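Local coordinates for protein secretin XcpQ (Pseudomonas aeruginosa, PDB 4EC5) that forms, as a fifteen-subunit assembly, the outer-membrane channel of the type II secretion system and is represented here by its periplasmic N0, N1 and N2 domains, at residues A[135-140]-A[153-158]; A[178-183]-A[220-225]. The protein carries 1 engineered substitution. All coordinates share one frame; numbering follows the deposited sequence.

Interaction 1: residues A[135-140]-A[153-158]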
loop_
_atom_site.group_PDB
_atom_site.type_symbol
_atom_site.label_atom_id
_atom_site.label_comp_id
_atom_site.label_asym_id
_atom_site.label_seq_id
_atom_site.Cartn_x
_atom_site.Cartn_y
_atom_site.Cartn_z
ATOM N N LEU A 135 -9.302 -3.759 8.608
ATOM C CA LEU A 135 -10.539 -4.548 8.560
ATOM C C LEU A 135 -10.552 -5.451 7.332
ATOM O O LEU A 135 -11.386 -6.350 7.230
ATOM C CB LEU A 135 -11.774 -3.640 8.544
ATOM C CG LEU A 135 -11.916 -2.588 9.641
ATOM C CD1 LEU A 135 -13.098 -1.660 9.383
ATOM C CD2 LEU A 135 -12.113 -3.319 10.959
ATOM N N VAL A 136 -9.633 -5.214 6.402
ATOM C CA VAL A 136 -9.571 -6.014 5.186
ATOM C C VAL A 136 -8.639 -7.206 5.374
ATOM O O VAL A 136 -7.450 -7.031 5.637
ATOM C CB VAL A 136 -9.129 -5.156 3.977
ATOM C CG1 VAL A 136 -9.014 -6.011 2.718
ATOM C CG2 VAL A 136 -10.067 -3.976 3.773
ATOM N N PRO A 137 -9.178 -8.402 5.204
ATOM C CA PRO A 137 -8.397 -9.625 5.350
ATOM C C PRO A 137 -7.415 -9.803 4.199
ATOM O O PRO A 137 -7.539 -9.144 3.183
ATOM C CB PRO A 137 -9.468 -10.717 5.361
ATOM C CG PRO A 137 -10.613 -10.115 4.661
ATOM C CD PRO A 137 -10.612 -8.698 5.081
ATOM N N GLN A 138 -6.427 -10.663 4.382
ATOM C CA GLN A 138 -5.344 -10.805 3.420
ATOM C C GLN A 138 -5.862 -11.241 2.058
ATOM O O GLN A 138 -5.366 -10.797 1.041
ATOM C CB GLN A 138 -4.288 -11.788 3.928
ATOM N N TYR A 139 -6.860 -12.110 2.054
ATOM C CA TYR A 139 -7.517 -12.529 0.823
ATOM C C TYR A 139 -8.301 -11.410 0.131
ATOM O O TYR A 139 -8.630 -11.529 -1.035
ATOM C CB TYR A 139 -8.423 -13.742 1.048
ATOM C CG TYR A 139 -9.634 -13.511 1.907
ATOM C CD1 TYR A 139 -10.734 -12.850 1.414
ATOM C CD2 TYR A 139 -9.685 -13.974 3.212
ATOM C CE1 TYR A 139 -11.839 -12.647 2.190
ATOM C CE2 TYR A 139 -10.790 -13.772 3.991
ATOM C CZ TYR A 139 -11.860 -13.109 3.473
ATOM O OH TYR A 139 -12.962 -12.909 4.237
ATOM N N GLY A 140 -8.659 -10.365 0.867
ATOM C CA GLY A 140 -9.502 -9.321 0.322
ATOM C C GLY A 140 -8.750 -8.354 -0.574
ATOM O O GLY A 140 -7.582 -8.555 -0.894
ATOM N N ILE A 153 -13.847 -2.523 -2.503
ATOM C CA ILE A 153 -13.508 -3.540 -1.523
ATOM C C ILE A 153 -13.964 -4.927 -1.963
ATOM O O ILE A 153 -15.070 -5.092 -2.476
ATOM C CB ILE A 153 -14.176 -3.198 -0.188
ATOM C CG1 ILE A 153 -13.732 -1.792 0.232
ATOM C CG2 ILE A 153 -13.837 -4.237 0.869
ATOM C CD1 ILE A 153 -13.570 -1.590 1.716
ATOM N N SER A 154 -13.098 -5.911 -1.780
ATOM C CA SER A 154 -13.468 -7.288 -2.029
ATOM C C SER A 154 -13.442 -8.096 -0.721
ATOM O O SER A 154 -12.441 -8.109 -0.020
ATOM C CB SER A 154 -12.551 -7.911 -3.067
ATOM O OG SER A 154 -12.890 -7.458 -4.355
ATOM N N ASP A 155 -14.566 -8.728 -0.400
ATOM C CA ASP A 155 -14.753 -9.550 0.797
ATOM C C ASP A 155 -16.063 -10.356 0.708
ATOM O O ASP A 155 -16.844 -10.197 -0.209
ATOM C CB ASP A 155 -14.782 -8.665 2.045
ATOM C CG ASP A 155 -14.073 -9.286 3.239
ATOM O OD1 ASP A 155 -14.063 -10.504 3.393
ATOM O OD2 ASP A 155 -13.537 -8.540 4.054
ATOM N N ARG A 156 -16.322 -11.218 1.674
ATOM C CA ARG A 156 -17.641 -11.796 1.813
ATOM C C ARG A 156 -18.634 -10.679 2.145
ATOM O O ARG A 156 -18.274 -9.687 2.755
ATOM C CB ARG A 156 -17.640 -12.862 2.903
ATOM N N SER A 157 -19.887 -10.856 1.737
ATOM C CA SER A 157 -20.913 -9.810 1.815
ATOM C C SER A 157 -21.198 -9.291 3.224
ATOM O O SER A 157 -21.459 -8.111 3.400
ATOM C CB SER A 157 -22.228 -10.322 1.247
ATOM O OG SER A 157 -22.272 -10.206 -0.145
ATOM N N ALA A 158 -21.189 -10.165 4.221
ATOM C CA ALA A 158 -21.438 -9.721 5.593
ATOM C C ALA A 158 -20.308 -8.853 6.124
ATOM O O ALA A 158 -20.532 -7.960 6.947
ATOM C CB ALA A 158 -21.651 -10.911 6.502
#
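Tyr139 and Asp155 make the one hydrogen bond of this contact: the phenol OH donates to carboxylate OD1, with 2.8 Å between Tyr139 OH and Asp155 OD1. The hydroxyl meets the oxygen nearly in line with its C-O bond. Ring and carboxylate planes stand 84° apart, and OD1 lies at the edge of the ring, near its plane. The tyrosine CG sits between backbone N and carbonyl carbon (chi1 67°), which swings the ring back over Pro137 and brings its hydroxyl to the aspartate. A second donor, Arg156 N, 2.9 Å from Asp155 OD1, comes from the anti side, 20° out of the carboxylate plane, and Asn159 ND2 of helix 157-171 adds a weak third bond. Arg156 is the N-cap of that helix, and its bond to the carboxylate is consistent with fixing the turn from strand into helix.

The nonpolar part is Pro137 CG, 3.5 Å above the plane of the Tyr139 ring and displaced toward its rim. Separately, Pro137 CD makes a close carbon-oxygen approach of 3.1 Å to Asp155 OD2.

On the backbone, Pro137 to Gly140 is a type I turn closed by Gly140 N on Pro137 O. The bare CA of Gly140 then comes within 3.2 Å of Ser154 O, a close approach of the two backbones. Ser154 OG turns elsewhere, to Thr115 and Thr79.

The contact thus ties the loop after helix 125-132 to the strand-to-helix junction of the N1 domain. Asp155 OD2, buried against proline carbons, has no polar partner in the model, which leaves OD1 to carry the carboxylate's polar contacts.

Interaction 2: residues A[178-183]-A[220-225]. Engineered in segment 178-183: Cys179 (natural residue Ser).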
loop_
_atom_site.group_PDB
_atom_site.type_symbol
_atom_site.label_atom_id
_atom_site.label_comp_id
_atom_site.label_asym_id
_atom_site.label_seq_id
_atom_site.Cartn_x
_atom_site.Cartn_y
_atom_site.Cartn_z
ATOM N N TYR A 178 -3.786 10.657 12.442
ATOM C CA TYR A 178 -3.731 9.543 13.376
ATOM C C TYR A 178 -2.322 9.253 13.849
ATOM O O TYR A 178 -1.342 9.600 13.189
ATOM C CB TYR A 178 -4.325 8.283 12.734
ATOM C CG TYR A 178 -3.637 7.806 11.469
ATOM C CD1 TYR A 178 -4.032 8.250 10.215
ATOM C CD2 TYR A 178 -2.605 6.877 11.537
ATOM C CE1 TYR A 178 -3.410 7.795 9.064
ATOM C CE2 TYR A 178 -1.973 6.420 10.396
ATOM C CZ TYR A 178 -2.378 6.883 9.164
ATOM O OH TYR A 178 -1.754 6.431 8.024
ATOM N N CYS A 179 -2.243 8.606 15.005
ATOM C CA CYS A 179 -0.971 8.173 15.559
ATOM C C CYS A 179 -0.995 6.661 15.760
ATOM O O CYS A 179 -2.032 6.083 16.080
ATOM C CB CYS A 179 -0.699 8.883 16.886
ATOM S SG CYS A 179 -0.975 10.665 16.841
ATOM N N VAL A 180 0.154 6.028 15.566
ATOM C CA VAL A 180 0.258 4.576 15.632
ATOM C C VAL A 180 1.092 4.164 16.839
ATOM O O VAL A 180 2.178 4.702 17.064
ATOM C CB VAL A 180 0.866 4.025 14.328
ATOM C CG1 VAL A 180 1.127 2.533 14.444
ATOM C CG2 VAL A 180 -0.057 4.318 13.149
ATOM N N ILE A 181 0.583 3.212 17.613
ATOM C CA ILE A 181 1.316 2.706 18.765
ATOM C C ILE A 181 1.522 1.200 18.663
ATOM O O ILE A 181 0.564 0.428 18.672
ATOM C CB ILE A 181 0.600 3.028 20.101
ATOM C CG1 ILE A 181 0.387 4.535 20.265
ATOM C CG2 ILE A 181 1.399 2.487 21.282
ATOM C CD1 ILE A 181 -0.589 4.881 21.377
ATOM N N ASN A 182 2.787 0.796 18.581
ATOM C CA ASN A 182 3.154 -0.612 18.519
ATOM C C ASN A 182 3.315 -1.160 19.928
ATOM O O ASN A 182 4.267 -0.819 20.631
ATOM C CB ASN A 182 4.487 -0.748 17.786
ATOM C CG ASN A 182 4.423 -0.233 16.362
ATOM O OD1 ASN A 182 3.938 -0.918 15.463
ATOM N ND2 ASN A 182 4.924 0.980 16.148
ATOM N N LEU A 183 2.380 -2.006 20.342
ATOM C CA LEU A 183 2.391 -2.532 21.700
ATOM C C LEU A 183 3.443 -3.620 21.884
ATOM O O LEU A 183 3.403 -4.657 21.219
ATOM C CB LEU A 183 1.008 -3.075 22.062
ATOM C CG LEU A 183 -0.123 -2.055 21.920
ATOM C CD1 LEU A 183 -1.473 -2.761 21.868
ATOM C CD2 LEU A 183 -0.070 -1.020 23.032
ATOM N N ARG A 220 -0.885 -3.430 16.984
ATOM C CA ARG A 220 -0.754 -1.993 17.146
ATOM C C ARG A 220 -2.105 -1.285 17.171
ATOM O O ARG A 220 -3.096 -1.791 16.652
ATOM C CB ARG A 220 0.148 -1.454 16.035
ATOM C CG ARG A 220 -0.528 -1.411 14.683
ATOM C CD ARG A 220 0.412 -0.968 13.578
ATOM N NE ARG A 220 -0.330 -0.763 12.341
ATOM C CZ ARG A 220 0.100 -0.051 11.305
ATOM N NH1 ARG A 220 -0.671 0.065 10.229
ATOM N NH2 ARG A 220 1.295 0.523 11.325
ATOM N N LEU A 221 -2.125 -0.107 17.780
ATOM C CA LEU A 221 -3.325 0.712 17.867
ATOM C C LEU A 221 -3.196 1.910 16.944
ATOM O O LEU A 221 -2.112 2.479 16.796
ATOM C CB LEU A 221 -3.502 1.259 19.284
ATOM C CG LEU A 221 -3.636 0.284 20.450
ATOM C CD1 LEU A 221 -3.700 1.061 21.759
ATOM C CD2 LEU A 221 -4.869 -0.590 20.290
ATOM N N ILE A 222 -4.305 2.284 16.322
ATOM C CA ILE A 222 -4.353 3.494 15.522
ATOM C C ILE A 222 -5.262 4.460 16.251
ATOM O O ILE A 222 -6.451 4.189 16.433
ATOM C CB ILE A 222 -4.889 3.223 14.098
ATOM C CG1 ILE A 222 -3.943 2.316 13.312
ATOM C CG2 ILE A 222 -5.092 4.531 13.341
ATOM C CD1 ILE A 222 -4.613 1.641 12.122
ATOM N N ILE A 223 -4.705 5.587 16.678
ATOM C CA ILE A 223 -5.472 6.547 17.443
ATOM C C ILE A 223 -5.767 7.763 16.548
ATOM O O ILE A 223 -4.855 8.327 15.942
ATOM C CB ILE A 223 -4.678 6.999 18.713
ATOM C CG1 ILE A 223 -4.103 5.810 19.517
ATOM C CG2 ILE A 223 -5.528 7.890 19.603
ATOM C CD1 ILE A 223 -5.100 4.761 19.932
ATOM N N LEU A 224 -7.019 8.155 16.464
ATOM C CA LEU A 224 -7.378 9.292 15.642
ATOM C C LEU A 224 -8.231 10.277 16.414
ATOM O O LEU A 224 -8.764 9.961 17.457
ATOM C CB LEU A 224 -8.051 8.864 14.343
ATOM C CG LEU A 224 -9.396 8.173 14.338
ATOM C CD1 LEU A 224 -10.358 8.943 13.466
ATOM C CD2 LEU A 224 -9.233 6.782 13.819
ATOM N N GLY A 225 -8.292 11.493 15.902
ATOM C CA GLY A 225 -9.068 12.549 16.501
ATOM C C GLY A 225 -8.467 13.912 16.341
ATOM O O GLY A 225 -7.409 14.083 15.723
HETATM O O HOH W 1 3.794 -0.097 12.747
#
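Engineered Cys179 and Ile223 exchange two backbone hydrogen bonds, both 2.8 Å: Cys179 N to Ile223 O and Ile223 N to Cys179 O, the latter almost straight at 179°. Ile181 and Leu221 form the next hydrogen-bonded pair of these antiparallel strands. At the strand end a water bridges the side chains, 2.8 Å from Asn182 OD1 and 2.9 Å from Arg220 NH2. Arg220 is held mainly by a salt bridge from NE to Asp215, and Asn182 ND2 donates to Asp177 of the second subunit.

The arginine chain, extended from CG to NE, runs past Val180, whose CG1 rests 3.7 Å from Arg220 CD. On the same face Tyr178 lies beside Ile222, its CD2 3.9 Å from Ile222 CG2, and Val180 CG2 meets the tyrosine ring edge in plane. The other face carries Ile181, Leu221, Ile223 and Cys179; Ile181 CD1 touches Ile223 CG1 at 4.1 Å, and just past the strand Leu183 CD1 packs on Leu221 CG.

Tyr178 to Val180 pair antiparallel with the second subunit, Cys179 packing on its Cys179, in an engineered dimer that need not reflect the natural channel. The largely aliphatic face packs on helices 188-201 and 227-240, while Asn182 reaches across the interface.

In the fold
Interaction 1 comes first in the sequence, and helix 157-171 followed by strand 178-182 leads on to interaction 2. Their centres lie 22 Å apart, and the closest atoms stay about 8 Å apart. Interaction 1 sits in N1, at the end of strand 150-155 in a six-stranded mixed sheet that joins strands from the N0 side to strands of N1. Interaction 2 lies in N2, in a separate antiparallel sheet ordered 178-182, 220-224, 211-215. Helix 125-132, which precedes loop 135-140, also touches Tyr178, so N1 packs against the N2 sheet. Each contact thus belongs to one of two successive periplasmic domains that form rings in the channel; interaction 2 alone meets the second subunit of this engineered dimer.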